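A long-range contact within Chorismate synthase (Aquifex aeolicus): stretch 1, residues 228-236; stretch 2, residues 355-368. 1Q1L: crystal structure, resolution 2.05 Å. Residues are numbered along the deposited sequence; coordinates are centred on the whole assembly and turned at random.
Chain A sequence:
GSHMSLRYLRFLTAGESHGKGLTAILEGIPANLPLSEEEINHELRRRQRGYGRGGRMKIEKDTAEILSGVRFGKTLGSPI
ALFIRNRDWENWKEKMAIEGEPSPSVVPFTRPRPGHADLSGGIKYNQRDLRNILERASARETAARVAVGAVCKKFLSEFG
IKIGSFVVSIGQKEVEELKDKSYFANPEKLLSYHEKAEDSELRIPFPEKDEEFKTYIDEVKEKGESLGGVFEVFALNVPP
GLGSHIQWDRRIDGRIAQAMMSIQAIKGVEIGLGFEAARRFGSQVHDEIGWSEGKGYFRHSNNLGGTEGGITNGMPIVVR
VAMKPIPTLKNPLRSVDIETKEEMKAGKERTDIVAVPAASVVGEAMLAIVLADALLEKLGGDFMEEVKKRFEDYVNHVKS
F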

# COMPACT_ATOMS: atom_id res chain seq x y z
N GLY A 228 -34.07 0.89 -10.44
CA GLY A 228 -32.91 1.23 -9.65
C GLY A 228 -33.43 1.59 -8.27
O GLY A 228 -34.59 1.33 -7.96
N GLY A 229 -32.59 2.19 -7.44
CA GLY A 229 -33.04 2.55 -6.11
C GLY A 229 -32.02 3.31 -5.29
O GLY A 229 -30.86 3.46 -5.69
N VAL A 230 -32.46 3.80 -4.14
CA VAL A 230 -31.60 4.55 -3.25
C VAL A 230 -31.77 4.05 -1.84
O VAL A 230 -32.90 3.77 -1.41
CB VAL A 230 -31.93 6.06 -3.29
CG1 VAL A 230 -31.09 6.80 -2.27
CG2 VAL A 230 -31.71 6.61 -4.69
N PHE A 231 -30.67 3.90 -1.12
CA PHE A 231 -30.76 3.47 0.27
C PHE A 231 -29.82 4.30 1.13
O PHE A 231 -28.93 4.97 0.62
CB PHE A 231 -30.43 1.98 0.43
CG PHE A 231 -29.08 1.59 -0.09
CD1 PHE A 231 -28.91 1.23 -1.42
CD2 PHE A 231 -27.98 1.58 0.76
CE1 PHE A 231 -27.65 0.85 -1.90
CE2 PHE A 231 -26.72 1.21 0.28
CZ PHE A 231 -26.56 0.84 -1.04
N GLU A 232 -30.05 4.27 2.43
CA GLU A 232 -29.21 5.01 3.35
C GLU A 232 -28.59 4.01 4.31
O GLU A 232 -29.26 3.09 4.79
CB GLU A 232 -30.04 6.07 4.10
CG GLU A 232 -30.85 6.95 3.15
CD GLU A 232 -31.63 8.07 3.83
OE1 GLU A 232 -32.10 7.87 4.97
OE2 GLU A 232 -31.78 9.15 3.21
N VAL A 233 -27.30 4.18 4.56
CA VAL A 233 -26.58 3.29 5.46
C VAL A 233 -26.09 4.16 6.59
O VAL A 233 -25.64 5.28 6.36
CB VAL A 233 -25.34 2.66 4.77
CG1 VAL A 233 -24.74 1.58 5.68
CG2 VAL A 233 -25.74 2.08 3.45
N PHE A 234 -26.17 3.66 7.82
CA PHE A 234 -25.72 4.44 8.95
C PHE A 234 -24.92 3.59 9.92
O PHE A 234 -24.99 2.36 9.89
CB PHE A 234 -26.93 5.04 9.69
CG PHE A 234 -27.80 4.01 10.36
CD1 PHE A 234 -27.48 3.53 11.62
CD2 PHE A 234 -28.90 3.47 9.70
CE1 PHE A 234 -28.25 2.53 12.22
CE2 PHE A 234 -29.67 2.49 10.29
CZ PHE A 234 -29.35 2.01 11.56
N ALA A 235 -24.16 4.27 10.76
CA ALA A 235 -23.36 3.63 11.80
C ALA A 235 -23.56 4.50 13.03
O ALA A 235 -23.41 5.72 12.97
CB ALA A 235 -21.88 3.61 11.40
N LEU A 236 -23.91 3.86 14.15
CA LEU A 236 -24.15 4.57 15.39
C LEU A 236 -23.05 4.37 16.42
O LEU A 236 -22.39 3.33 16.45
CB LEU A 236 -25.48 4.12 16.01
CG LEU A 236 -26.73 4.23 15.12
CD1 LEU A 236 -27.95 3.75 15.88
CD2 LEU A 236 -26.90 5.67 14.67
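Stretch 2, residues 355-368: AVPAASVVGEAMLA

Stretch 2 lies on stretch 1 as a helix packed lengthwise against one face of a β-strand, an apolar contact with no hydrogen bond crossing it, in which the helix backbone comes close to a phenylalanine ring, at Gly363 for want of a side chain. Residues 229-236 are strand; Val356 begins a helix that runs through Ala368 and continues beyond it. The two N-to-C directions are nearly aligned, with a signed crossing angle of -30° and a closest axis approach of 8.3 Å.

The elements run in step. By nearest CA atoms, Gly229 pairs with Val356 (5.4 Å CA to CA), Phe231 with Ser360 (6.0 Å) and Val233 with Glu364 (6.1 Å): two strand residues advance for each four of the helix, so the alternation of the strand matches roughly one helical turn. Phe231, Val233 and Ala235 accordingly point toward the helix, while Val230, Glu232 and Phe234 point away.

At the start, Val356, chi1 in the p well, points toward the strand and sets its CG2 3.6 Å from Gly229 C. The absence of a side chain on Gly229 matters here, since an ideal CB at that position would fall 2.6 Å from Val356 CG2, a clash.

Phe231 is the centre of the contact and gives up the largest covered area on the strand. With chi1 at 58° its ring lies under the helix backbone: Ser360 CA stands 3.5 Å from the centroid of the Phe231 ring, 12° off the ring normal, a CH-pi contact over the face. Ala359 CB packs 3.6 Å from Phe231 CE1, and Val356 CG2 sits at the ring edge, 4.0 Å from Phe231 CD1. Gly363 brings its CA to 4.2 Å from Phe231 CE2; an ideal CB there would clash with that same CE2 at 2.7 Å and be tight against Val233 CG2 at 3.1 Å. The Ser360 side chain points sideways, with Ser360 CB 3.6 Å from Phe231 CG, and Ser360 OG donates a very short 2.5 Å hydrogen bond to Pro357 O within the helix.

Farther along, the contact passes to aliphatic side chains. Val233 CG1 lies 3.8 Å from Glu364 CA and 3.7 Å from Leu367 CD2, and the same Leu367 CD2 reaches Ala235 CB at 3.8 Å. The carboxylate of Glu364 is satisfied elsewhere in the structure. The rule is one of complementary size: Gly229 on the strand faces Val356 on the helix, Phe231 on the strand lies against Ser360 and Gly363 on the helix, and Leu367 meets Val233 and Ala235 at the far end.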

# COMPACT_ATOMS: atom_id res chain seq x y z
N ALA A 355 -32.93 -5.30 -7.10
CA ALA A 355 -31.69 -5.52 -6.35
C ALA A 355 -31.32 -4.49 -5.29
O ALA A 355 -30.37 -4.70 -4.54
CB ALA A 355 -30.53 -5.69 -7.32
N VAL A 356 -32.05 -3.38 -5.21
CA VAL A 356 -31.71 -2.35 -4.23
C VAL A 356 -31.67 -2.87 -2.79
O VAL A 356 -30.84 -2.43 -2.00
CB VAL A 356 -32.65 -1.12 -4.32
CG1 VAL A 356 -34.00 -1.43 -3.71
CG2 VAL A 356 -32.01 0.07 -3.62
N PRO A 357 -32.56 -3.82 -2.42
CA PRO A 357 -32.53 -4.33 -1.05
C PRO A 357 -31.21 -5.03 -0.74
O PRO A 357 -30.62 -4.83 0.31
CB PRO A 357 -33.71 -5.30 -1.02
CG PRO A 357 -34.65 -4.73 -2.04
CD PRO A 357 -33.70 -4.39 -3.16
N ALA A 358 -30.76 -5.86 -1.67
CA ALA A 358 -29.51 -6.57 -1.50
C ALA A 358 -28.38 -5.55 -1.44
O ALA A 358 -27.49 -5.63 -0.59
CB ALA A 358 -29.28 -7.54 -2.65
N ALA A 359 -28.42 -4.57 -2.34
CA ALA A 359 -27.39 -3.54 -2.39
C ALA A 359 -27.21 -2.91 -1.02
O ALA A 359 -26.08 -2.78 -0.54
CB ALA A 359 -27.75 -2.47 -3.41
N SER A 360 -28.32 -2.53 -0.39
CA SER A 360 -28.25 -1.90 0.92
C SER A 360 -27.52 -2.79 1.93
O SER A 360 -26.80 -2.28 2.79
CB SER A 360 -29.66 -1.58 1.43
OG SER A 360 -30.39 -2.77 1.70
N VAL A 361 -27.68 -4.10 1.83
CA VAL A 361 -27.01 -5.00 2.76
C VAL A 361 -25.50 -5.01 2.49
O VAL A 361 -24.69 -5.13 3.41
CB VAL A 361 -27.55 -6.44 2.66
CG1 VAL A 361 -26.72 -7.38 3.53
CG2 VAL A 361 -29.02 -6.47 3.10
N VAL A 362 -25.12 -4.89 1.22
CA VAL A 362 -23.71 -4.85 0.85
C VAL A 362 -23.17 -3.50 1.32
O VAL A 362 -22.00 -3.38 1.71
CB VAL A 362 -23.54 -4.98 -0.68
CG1 VAL A 362 -22.06 -4.85 -1.06
CG2 VAL A 362 -24.09 -6.32 -1.16
N GLY A 363 -24.03 -2.49 1.29
CA GLY A 363 -23.61 -1.16 1.73
C GLY A 363 -23.22 -1.18 3.19
O GLY A 363 -22.28 -0.50 3.60
N GLU A 364 -23.95 -1.95 3.99
CA GLU A 364 -23.67 -2.06 5.41
C GLU A 364 -22.31 -2.72 5.59
O GLU A 364 -21.51 -2.32 6.42
CB GLU A 364 -24.73 -2.92 6.10
CG GLU A 364 -26.12 -2.33 6.15
CD GLU A 364 -27.13 -3.31 6.73
OE1 GLU A 364 -26.70 -4.27 7.41
OE2 GLU A 364 -28.35 -3.11 6.52
N ALA A 365 -22.06 -3.76 4.79
CA ALA A 365 -20.79 -4.48 4.85
C ALA A 365 -19.61 -3.56 4.53
O ALA A 365 -18.60 -3.59 5.22
CB ALA A 365 -20.83 -5.64 3.87
N MSE A 366 -19.75 -2.76 3.48
CA MSE A 366 -18.67 -1.85 3.08
C MSE A 366 -18.39 -0.79 4.15
O MSE A 366 -17.23 -0.48 4.44
CB MSE A 366 -19.02 -1.17 1.75
CG MSE A 366 -19.12 -2.14 0.58
SE MSE A 366 -17.61 -3.38 0.46
CE MSE A 366 -16.20 -2.08 0.22
N LEU A 367 -19.45 -0.25 4.74
CA LEU A 367 -19.30 0.74 5.79
C LEU A 367 -18.63 0.13 7.03
O LEU A 367 -17.83 0.78 7.68
CB LEU A 367 -20.66 1.33 6.19
CG LEU A 367 -20.55 2.38 7.30
CD1 LEU A 367 -19.63 3.52 6.83
CD2 LEU A 367 -21.94 2.92 7.65
N ALA A 368 -18.98 -1.11 7.35
CA ALA A 368 -18.39 -1.78 8.51
C ALA A 368 -16.89 -2.01 8.29
O ALA A 368 -16.10 -1.93 9.23
CB ALA A 368 -19.11 -3.11 8.77